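PDB 4MR0: plasmin and fibronectin-binding protein A, which acts as a fibronectin-dependent adhesin and invasin of Streptococcus pneumoniae, binding human fibronectin, plasmin, plasminogen and serum albumin. Local coordinates for residues Lys396-Ala410 with Asn436-Ile448. Sequence-based numbering, arbitrary orientation.
Sequences KKVKGESVHYRESGA and NIFNIADPKTKAI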
ATOM      1  N   LYS A 396       5.661 -14.810   1.635  1.00 25.24           N
ATOM      2  CA  LYS A 396       6.513 -14.665   0.463  1.00 26.44           C
ATOM      3  C   LYS A 396       7.026 -16.037   0.073  1.00 28.31           C
ATOM      4  O   LYS A 396       7.730 -16.693   0.841  1.00 29.12           O
ATOM      5  CB  LYS A 396       7.682 -13.725   0.762  1.00 25.65           C
ATOM      6  CG  LYS A 396       8.595 -13.452  -0.426  1.00 25.37           C
ATOM      7  CD  LYS A 396       7.867 -12.772  -1.577  1.00 25.63           C
ATOM      8  CE  LYS A 396       8.841 -12.411  -2.695  1.00 26.01           C
ATOM      9  NZ  LYS A 396       8.152 -11.921  -3.923  1.00 24.89           N
ATOM     10  N   LYS A 397       6.652 -16.476  -1.121  1.00 30.11           N
ATOM     11  CA  LYS A 397       7.064 -17.780  -1.613  1.00 31.05           C
ATOM     12  C   LYS A 397       8.328 -17.675  -2.460  1.00 31.72           C
ATOM     13  O   LYS A 397       8.841 -16.581  -2.707  1.00 30.49           O
ATOM     14  CB  LYS A 397       5.938 -18.406  -2.439  1.00 31.64           C
ATOM     15  CG  LYS A 397       4.669 -18.678  -1.649  1.00 35.12           C
ATOM     16  CD  LYS A 397       3.664 -19.470  -2.478  1.00 39.06           C
ATOM     17  CE  LYS A 397       2.879 -18.592  -3.438  1.00 40.66           C
ATOM     18  NZ  LYS A 397       1.599 -18.128  -2.818  1.00 42.99           N
ATOM     19  N   VAL A 398       8.834 -18.821  -2.898  1.00 32.87           N
ATOM     20  CA  VAL A 398      10.029 -18.835  -3.725  1.00 33.98           C
ATOM     21  C   VAL A 398       9.672 -18.450  -5.158  1.00 34.01           C
ATOM     22  O   VAL A 398       8.514 -18.540  -5.569  1.00 32.40           O
ATOM     23  CB  VAL A 398      10.698 -20.228  -3.723  1.00 34.41           C
ATOM     24  CG1 VAL A 398      11.188 -20.563  -2.322  1.00 34.00           C
ATOM     25  CG2 VAL A 398       9.713 -21.280  -4.203  1.00 33.50           C
ATOM     26  N   LYS A 399      10.681 -18.004  -5.899  1.00 35.30           N
ATOM     27  CA  LYS A 399      10.536 -17.599  -7.291  1.00 36.86           C
ATOM     28  C   LYS A 399       9.721 -18.603  -8.106  1.00 36.87           C
ATOM     29  O   LYS A 399       8.852 -18.221  -8.893  1.00 37.56           O
ATOM     30  CB  LYS A 399      11.927 -17.443  -7.904  1.00 38.78           C
ATOM     31  CG  LYS A 399      11.970 -17.220  -9.406  1.00 42.51           C
ATOM     32  CD  LYS A 399      13.410 -17.359  -9.893  1.00 44.56           C
ATOM     33  CE  LYS A 399      13.536 -17.202 -11.402  1.00 46.19           C
ATOM     34  NZ  LYS A 399      13.306 -15.799 -11.844  1.00 46.19           N
ATOM     35  N   GLY A 400      10.001 -19.885  -7.901  1.00 36.64           N
ATOM     36  CA  GLY A 400       9.314 -20.933  -8.636  1.00 36.46           C
ATOM     37  C   GLY A 400       7.809 -21.022  -8.467  1.00 36.52           C
ATOM     38  O   GLY A 400       7.118 -21.513  -9.358  1.00 37.14           O
ATOM     39  N   GLU A 401       7.293 -20.554  -7.335  1.00 35.97           N
ATOM     40  CA  GLU A 401       5.858 -20.605  -7.074  1.00 35.82           C
ATOM     41  C   GLU A 401       5.194 -19.240  -7.213  1.00 34.58           C
ATOM     42  O   GLU A 401       4.081 -19.032  -6.730  1.00 33.37           O
ATOM     43  CB  GLU A 401       5.610 -21.148  -5.668  1.00 39.04           C
ATOM     44  CG  GLU A 401       6.019 -22.597  -5.484  1.00 43.50           C
ATOM     45  CD  GLU A 401       6.178 -22.975  -4.026  1.00 47.15           C
ATOM     46  OE1 GLU A 401       5.287 -22.633  -3.216  1.00 48.50           O
ATOM     47  OE2 GLU A 401       7.195 -23.619  -3.689  1.00 49.79           O
ATOM     48  N   SER A 402       5.870 -18.316  -7.880  1.00 32.66           N
ATOM     49  CA  SER A 402       5.338 -16.973  -8.053  1.00 31.55           C
ATOM     50  C   SER A 402       5.187 -16.599  -9.517  1.00 31.85           C
ATOM     51  O   SER A 402       6.049 -16.911 -10.336  1.00 32.16           O
ATOM     52  CB  SER A 402       6.261 -15.959  -7.378  1.00 29.80           C
ATOM     53  OG  SER A 402       6.566 -16.360  -6.055  1.00 29.80           O
ATOM     54  N   VAL A 403       4.085 -15.930  -9.843  1.00 31.95           N
ATOM     55  CA  VAL A 403       3.849 -15.485 -11.208  1.00 32.15           C
ATOM     56  C   VAL A 403       4.768 -14.291 -11.425  1.00 31.22           C
ATOM     57  O   VAL A 403       5.437 -14.179 -12.452  1.00 32.69           O
ATOM     58  CB  VAL A 403       2.387 -15.039 -11.414  1.00 32.39           C
ATOM     59  CG1 VAL A 403       2.194 -14.527 -12.831  1.00 32.56           C
ATOM     60  CG2 VAL A 403       1.446 -16.201 -11.130  1.00 31.86           C
ATOM     61  N   HIS A 404       4.799 -13.406 -10.438  1.00 29.65           N
ATOM     62  CA  HIS A 404       5.644 -12.222 -10.486  1.00 27.49           C
ATOM     63  C   HIS A 404       6.799 -12.404  -9.513  1.00 27.76           C
ATOM     64  O   HIS A 404       6.608 -12.884  -8.396  1.00 27.54           O
ATOM     65  CB  HIS A 404       4.836 -10.981 -10.099  1.00 27.11           C
ATOM     66  CG  HIS A 404       3.843 -10.557 -11.135  1.00 27.01           C
ATOM     67  ND1 HIS A 404       2.716  -9.825 -10.830  1.00 25.98           N
ATOM     68  CD2 HIS A 404       3.823 -10.736 -12.478  1.00 25.96           C
ATOM     69  CE1 HIS A 404       2.044  -9.571 -11.940  1.00 25.87           C
ATOM     70  NE2 HIS A 404       2.696 -10.113 -12.954  1.00 26.85           N
ATOM     71  N   TYR A 405       7.999 -12.038  -9.944  1.00 27.67           N
ATOM     72  CA  TYR A 405       9.178 -12.144  -9.096  1.00 29.31           C
ATOM     73  C   TYR A 405      10.143 -11.032  -9.458  1.00 29.48           C
ATOM     74  O   TYR A 405      10.392 -10.771 -10.639  1.00 29.94           O
ATOM     75  CB  TYR A 405       9.873 -13.498  -9.268  1.00 29.51           C
ATOM     76  CG  TYR A 405      11.013 -13.704  -8.289  1.00 30.62           C
ATOM     77  CD1 TYR A 405      10.762 -13.958  -6.936  1.00 29.73           C
ATOM     78  CD2 TYR A 405      12.340 -13.591  -8.702  1.00 30.59           C
ATOM     79  CE1 TYR A 405      11.805 -14.088  -6.020  1.00 29.55           C
ATOM     80  CE2 TYR A 405      13.393 -13.720  -7.794  1.00 30.95           C
ATOM     81  CZ  TYR A 405      13.118 -13.967  -6.455  1.00 30.98           C
ATOM     82  OH  TYR A 405      14.154 -14.065  -5.556  1.00 30.51           O
ATOM     83  N   ARG A 406      10.686 -10.380  -8.438  1.00 29.60           N
ATOM     84  CA  ARG A 406      11.621  -9.281  -8.636  1.00 30.80           C
ATOM     85  C   ARG A 406      13.051  -9.719  -8.320  1.00 32.08           C
ATOM     86  O   ARG A 406      13.391  -9.983  -7.165  1.00 32.26           O
ATOM     87  CB  ARG A 406      11.209  -8.109  -7.742  1.00 31.21           C
ATOM     88  CG  ARG A 406      12.001  -6.839  -7.942  1.00 32.45           C
ATOM     89  CD  ARG A 406      11.237  -5.657  -7.367  1.00 31.64           C
ATOM     90  NE  ARG A 406      11.886  -4.381  -7.645  1.00 31.11           N
ATOM     91  CZ  ARG A 406      12.963  -3.930  -7.011  1.00 32.96           C
ATOM     92  NH1 ARG A 406      13.530  -4.646  -6.047  1.00 32.23           N
ATOM     93  NH2 ARG A 406      13.465  -2.748  -7.337  1.00 33.62           N
ATOM     94  N   GLU A 407      13.884  -9.798  -9.357  1.00 32.74           N
ATOM     95  CA  GLU A 407      15.279 -10.205  -9.209  1.00 33.03           C
ATOM     96  C   GLU A 407      16.044  -9.293  -8.264  1.00 32.29           C
ATOM     97  O   GLU A 407      16.973  -9.729  -7.587  1.00 33.28           O
ATOM     98  CB  GLU A 407      15.986 -10.205 -10.572  1.00 34.65           C
ATOM     99  CG  GLU A 407      15.536 -11.306 -11.518  1.00 37.35           C
ATOM    100  CD  GLU A 407      15.624 -12.682 -10.885  1.00 38.81           C
ATOM    101  OE1 GLU A 407      16.622 -12.949 -10.182  1.00 40.06           O
ATOM    102  OE2 GLU A 407      14.701 -13.496 -11.094  1.00 41.74           O
ATOM    103  N   SER A 408      15.651  -8.025  -8.229  1.00 31.53           N
ATOM    104  CA  SER A 408      16.298  -7.034  -7.380  1.00 30.42           C
ATOM    105  C   SER A 408      15.950  -7.229  -5.906  1.00 29.80           C
ATOM    106  O   SER A 408      16.527  -6.579  -5.033  1.00 29.38           O
ATOM    107  CB  SER A 408      15.895  -5.631  -7.828  1.00 31.98           C
ATOM    108  OG  SER A 408      17.037  -4.825  -8.069  1.00 36.23           O
ATOM    109  N   GLY A 409      15.003  -8.121  -5.629  1.00 28.22           N
ATOM    110  CA  GLY A 409      14.620  -8.386  -4.254  1.00 27.74           C
ATOM    111  C   GLY A 409      13.343  -7.703  -3.800  1.00 26.58           C
ATOM    112  O   GLY A 409      12.644  -7.061  -4.589  1.00 24.63           O
ATOM    113  N   ALA A 410      13.042  -7.842  -2.513  1.00 25.79           N
ATOM    114  CA  ALA A 410      11.841  -7.252  -1.941  1.00 23.62           C
ATOM    115  C   ALA A 410      12.011  -6.972  -0.453  1.00 23.40           C
ATOM    116  O   ALA A 410      12.909  -7.507   0.193  1.00 21.96           O
ATOM    117  CB  ALA A 410      10.658  -8.188  -2.155  1.00 23.45           C
ATOM    118  N   ASN A 436       3.260  -8.307  13.696  1.00 15.55           N
ATOM    119  CA  ASN A 436       3.012  -8.814  12.348  1.00 15.75           C
ATOM    120  C   ASN A 436       3.722 -10.159  12.211  1.00 15.99           C
ATOM    121  O   ASN A 436       4.724 -10.405  12.883  1.00 17.08           O
ATOM    122  CB  ASN A 436       3.569  -7.848  11.296  1.00 12.65           C
ATOM    123  CG  ASN A 436       2.912  -6.485  11.347  1.00 12.07           C
ATOM    124  OD1 ASN A 436       1.788  -6.310  10.885  1.00 13.19           O
ATOM    125  ND2 ASN A 436       3.607  -5.514  11.926  1.00 11.33           N
ATOM    126  N   ILE A 437       3.207 -11.024  11.346  1.00 17.13           N
ATOM    127  CA  ILE A 437       3.831 -12.325  11.127  1.00 18.01           C
ATOM    128  C   ILE A 437       4.362 -12.360   9.701  1.00 19.13           C
ATOM    129  O   ILE A 437       3.651 -11.997   8.760  1.00 19.00           O
ATOM    130  CB  ILE A 437       2.834 -13.495  11.290  1.00 20.33           C
ATOM    131  CG1 ILE A 437       2.177 -13.448  12.668  1.00 20.55           C
ATOM    132  CG2 ILE A 437       3.566 -14.829  11.108  1.00 19.85           C
ATOM    133  CD1 ILE A 437       1.082 -12.408  12.791  1.00 25.58           C
ATOM    134  N   PHE A 438       5.614 -12.779   9.544  1.00 18.94           N
ATOM    135  CA  PHE A 438       6.217 -12.881   8.219  1.00 18.11           C
ATOM    136  C   PHE A 438       6.641 -14.328   7.967  1.00 21.21           C
ATOM    137  O   PHE A 438       7.317 -14.935   8.802  1.00 20.77           O
ATOM    138  CB  PHE A 438       7.458 -11.984   8.095  1.00 17.52           C
ATOM    139  CG  PHE A 438       7.209 -10.526   8.383  1.00 17.53           C
ATOM    140  CD1 PHE A 438       7.046 -10.075   9.690  1.00 14.21           C
ATOM    141  CD2 PHE A 438       7.164  -9.600   7.346  1.00 15.58           C
ATOM    142  CE1 PHE A 438       6.853  -8.720   9.965  1.00 17.18           C
ATOM    143  CE2 PHE A 438       6.972  -8.242   7.608  1.00 17.14           C
ATOM    144  CZ  PHE A 438       6.814  -7.801   8.918  1.00 16.67           C
ATOM    145  N   ASN A 439       6.231 -14.876   6.824  1.00 20.37           N
ATOM    146  CA  ASN A 439       6.604 -16.235   6.435  1.00 24.00           C
ATOM    147  C   ASN A 439       7.335 -16.065   5.116  1.00 23.96           C
ATOM    148  O   ASN A 439       6.712 -15.883   4.072  1.00 24.31           O
ATOM    149  CB  ASN A 439       5.360 -17.110   6.263  1.00 25.46           C
ATOM    150  CG  ASN A 439       4.575 -17.250   7.550  1.00 28.48           C
ATOM    151  OD1 ASN A 439       5.113 -17.682   8.570  1.00 27.32           O
ATOM    152  ND2 ASN A 439       3.298 -16.879   7.513  1.00 28.89           N
ATOM    153  N   ILE A 440       8.660 -16.107   5.179  1.00 24.63           N
ATOM    154  CA  ILE A 440       9.493 -15.897   4.002  1.00 25.92           C
ATOM    155  C   ILE A 440      10.256 -17.129   3.529  1.00 27.30           C
ATOM    156  O   ILE A 440      10.918 -17.811   4.315  1.00 27.76           O
ATOM    157  CB  ILE A 440      10.498 -14.762   4.280  1.00 24.85           C
ATOM    158  CG1 ILE A 440       9.731 -13.488   4.657  1.00 24.01           C
ATOM    159  CG2 ILE A 440      11.383 -14.532   3.066  1.00 24.24           C
ATOM    160  CD1 ILE A 440      10.601 -12.359   5.187  1.00 21.82           C
ATOM    161  N   ALA A 441      10.160 -17.398   2.230  1.00 28.30           N
ATOM    162  CA  ALA A 441      10.838 -18.534   1.620  1.00 29.03           C
ATOM    163  C   ALA A 441      11.813 -18.041   0.558  1.00 28.89           C
ATOM    164  O   ALA A 441      12.704 -18.773   0.137  1.00 30.58           O
ATOM    165  CB  ALA A 441       9.819 -19.484   1.002  1.00 28.89           C
ATOM    166  N   ASP A 442      11.641 -16.792   0.134  1.00 29.28           N
ATOM    167  CA  ASP A 442      12.503 -16.187  -0.878  1.00 29.72           C
ATOM    168  C   ASP A 442      13.760 -15.616  -0.232  1.00 30.73           C
ATOM    169  O   ASP A 442      13.680 -14.748   0.634  1.00 30.88           O
ATOM    170  CB  ASP A 442      11.748 -15.076  -1.615  1.00 29.76           C
ATOM    171  CG  ASP A 442      12.629 -14.312  -2.578  1.00 29.84           C
ATOM    172  OD1 ASP A 442      13.398 -14.959  -3.318  1.00 30.41           O
ATOM    173  OD2 ASP A 442      12.549 -13.063  -2.607  1.00 30.22           O
ATOM    174  N   PRO A 443      14.943 -16.093  -0.654  1.00 31.31           N
ATOM    175  CA  PRO A 443      16.201 -15.599  -0.083  1.00 31.59           C
ATOM    176  C   PRO A 443      16.520 -14.134  -0.368  1.00 30.72           C
ATOM    177  O   PRO A 443      17.404 -13.556   0.264  1.00 30.74           O
ATOM    178  CB  PRO A 443      17.247 -16.557  -0.665  1.00 32.20           C
ATOM    179  CG  PRO A 443      16.649 -16.972  -1.968  1.00 32.83           C
ATOM    180  CD  PRO A 443      15.193 -17.182  -1.614  1.00 32.49           C
ATOM    181  N   LYS A 444      15.796 -13.532  -1.306  1.00 30.17           N
ATOM    182  CA  LYS A 444      16.023 -12.133  -1.658  1.00 28.51           C
ATOM    183  C   LYS A 444      15.042 -11.184  -0.975  1.00 28.28           C
ATOM    184  O   LYS A 444      15.086  -9.974  -1.201  1.00 27.05           O
ATOM    185  CB  LYS A 444      15.917 -11.942  -3.173  1.00 31.17           C
ATOM    186  CG  LYS A 444      17.085 -12.502  -3.978  1.00 31.63           C
ATOM    187  CD  LYS A 444      16.846 -12.300  -5.470  1.00 32.87           C
ATOM    188  CE  LYS A 444      18.157 -12.261  -6.246  1.00 35.11           C
ATOM    189  NZ  LYS A 444      18.952 -13.506  -6.070  1.00 33.90           N
ATOM    190  N   THR A 445      14.160 -11.728  -0.141  1.00 27.61           N
ATOM    191  CA  THR A 445      13.167 -10.902   0.540  1.00 26.69           C
ATOM    192  C   THR A 445      13.504 -10.557   1.986  1.00 26.03           C
ATOM    193  O   THR A 445      13.794 -11.426   2.809  1.00 25.04           O
ATOM    194  CB  THR A 445      11.763 -11.561   0.495  1.00 27.15           C
ATOM    195  OG1 THR A 445      11.270 -11.533  -0.850  1.00 28.00           O
ATOM    196  CG2 THR A 445      10.782 -10.811   1.390  1.00 27.02           C
ATOM    197  N   LYS A 446      13.456  -9.262   2.269  1.00 27.78           N
ATOM    198  CA  LYS A 446      13.723  -8.713   3.589  1.00 26.64           C
ATOM    199  C   LYS A 446      12.351  -8.534   4.239  1.00 26.09           C
ATOM    200  O   LYS A 446      11.400  -8.110   3.579  1.00 27.83           O
ATOM    201  CB  LYS A 446      14.417  -7.360   3.427  1.00 28.32           C
ATOM    202  CG  LYS A 446      15.077  -6.808   4.675  1.00 31.45           C
ATOM    203  CD  LYS A 446      15.609  -5.405   4.402  1.00 32.76           C
ATOM    204  CE  LYS A 446      17.121  -5.331   4.572  1.00 34.70           C
ATOM    205  NZ  LYS A 446      17.803  -4.993   3.296  1.00 35.62           N
ATOM    206  N   ALA A 447      12.235  -8.859   5.523  1.00 23.84           N
ATOM    207  CA  ALA A 447      10.950  -8.722   6.201  1.00 19.08           C
ATOM    208  C   ALA A 447      10.605  -7.261   6.475  1.00 18.25           C
ATOM    209  O   ALA A 447       9.587  -6.751   6.011  1.00 17.11           O
ATOM    210  CB  ALA A 447      10.963  -9.500   7.514  1.00 17.70           C
ATOM    211  N   ILE A 448      11.472  -6.596   7.224  1.00 16.93           N
ATOM    212  CA  ILE A 448      11.253  -5.212   7.616  1.00 18.97           C
ATOM    213  C   ILE A 448      12.416  -4.294   7.315  1.00 18.93           C
ATOM    214  O   ILE A 448      13.576  -4.635   7.563  1.00 18.10           O
ATOM    215  CB  ILE A 448      10.982  -5.123   9.137  1.00 16.69           C
ATOM    216  CG1 ILE A 448       9.766  -5.971   9.498  1.00 18.05           C
ATOM    217  CG2 ILE A 448      10.785  -3.675   9.548  1.00 18.48           C
ATOM    218  CD1 ILE A 448       9.557  -6.131  11.001  1.00 17.61           C
TER
HETATM  219  O   HOH W   1      12.950 -17.428  -4.522  1.00 38.69           O
HETATM  220  O   HOH W   2      12.241 -10.917  -4.611  1.00 20.56           O
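Tyr405 and Asp442 each carry CG trans to the backbone N (chi1 -174° for Tyr405), which sends the phenol and the carboxylate toward each other from opposite directions. Tyr405 OH donates to Asp442 OD1 at 2.5 Å from the syn side, somewhat out of the carboxylate plane; the ring and carboxylate planes are 81° apart, and Asp442 CG lies at the edge of the ring. The other oxygen is used as well: Thr445 OG1 donates to the anti lone pair of Asp442 OD2 (2.7 Å), across the type I turn 442-445. Two waters complete the grip, one joining OD1 to Lys399 N, the other joining OD2 to the carbonyl of Arg406. Four donors, with a weak fifth from Lys444 N to OD1, therefore hold the rotation of this buried carboxylate and tie the long 396-410 loop to the shorter turn.

Lys396 runs beside Asp442 and bends at its second torsion, so that Lys396 CE passes 3.2 Å from Thr445 OG1; its NZ is bonded to Met374 O, although the nearby carboxylate may still stabilise the charge. The Lys444 chain crosses Tyr405 at about a right angle, Lys444 CD 3.2 Å from Tyr405 OH, before its NZ pairs with Glu479.

Parallel backbone pairing closes both ends. Lys396 N donates to Asn439 O (2.9 Å) and Lys396 O accepts from Ala441 N; where the two turns end, Ala410 N donates to Lys444 O at 3.2 Å, and Lys446 N reaches Ala410 O at 2.8 Å, nearly straight at 176°. Such in-register stacking of successive coils characterises the right-handed parallel beta-helix of the pectate lyase-like clan. The contact covers a corner of that solenoid, where strands 387-396 and 431-440 pair on one face and strands 410-415 and 445-451 on the next, Ile440 and Thr445 both packing inward on Leu412.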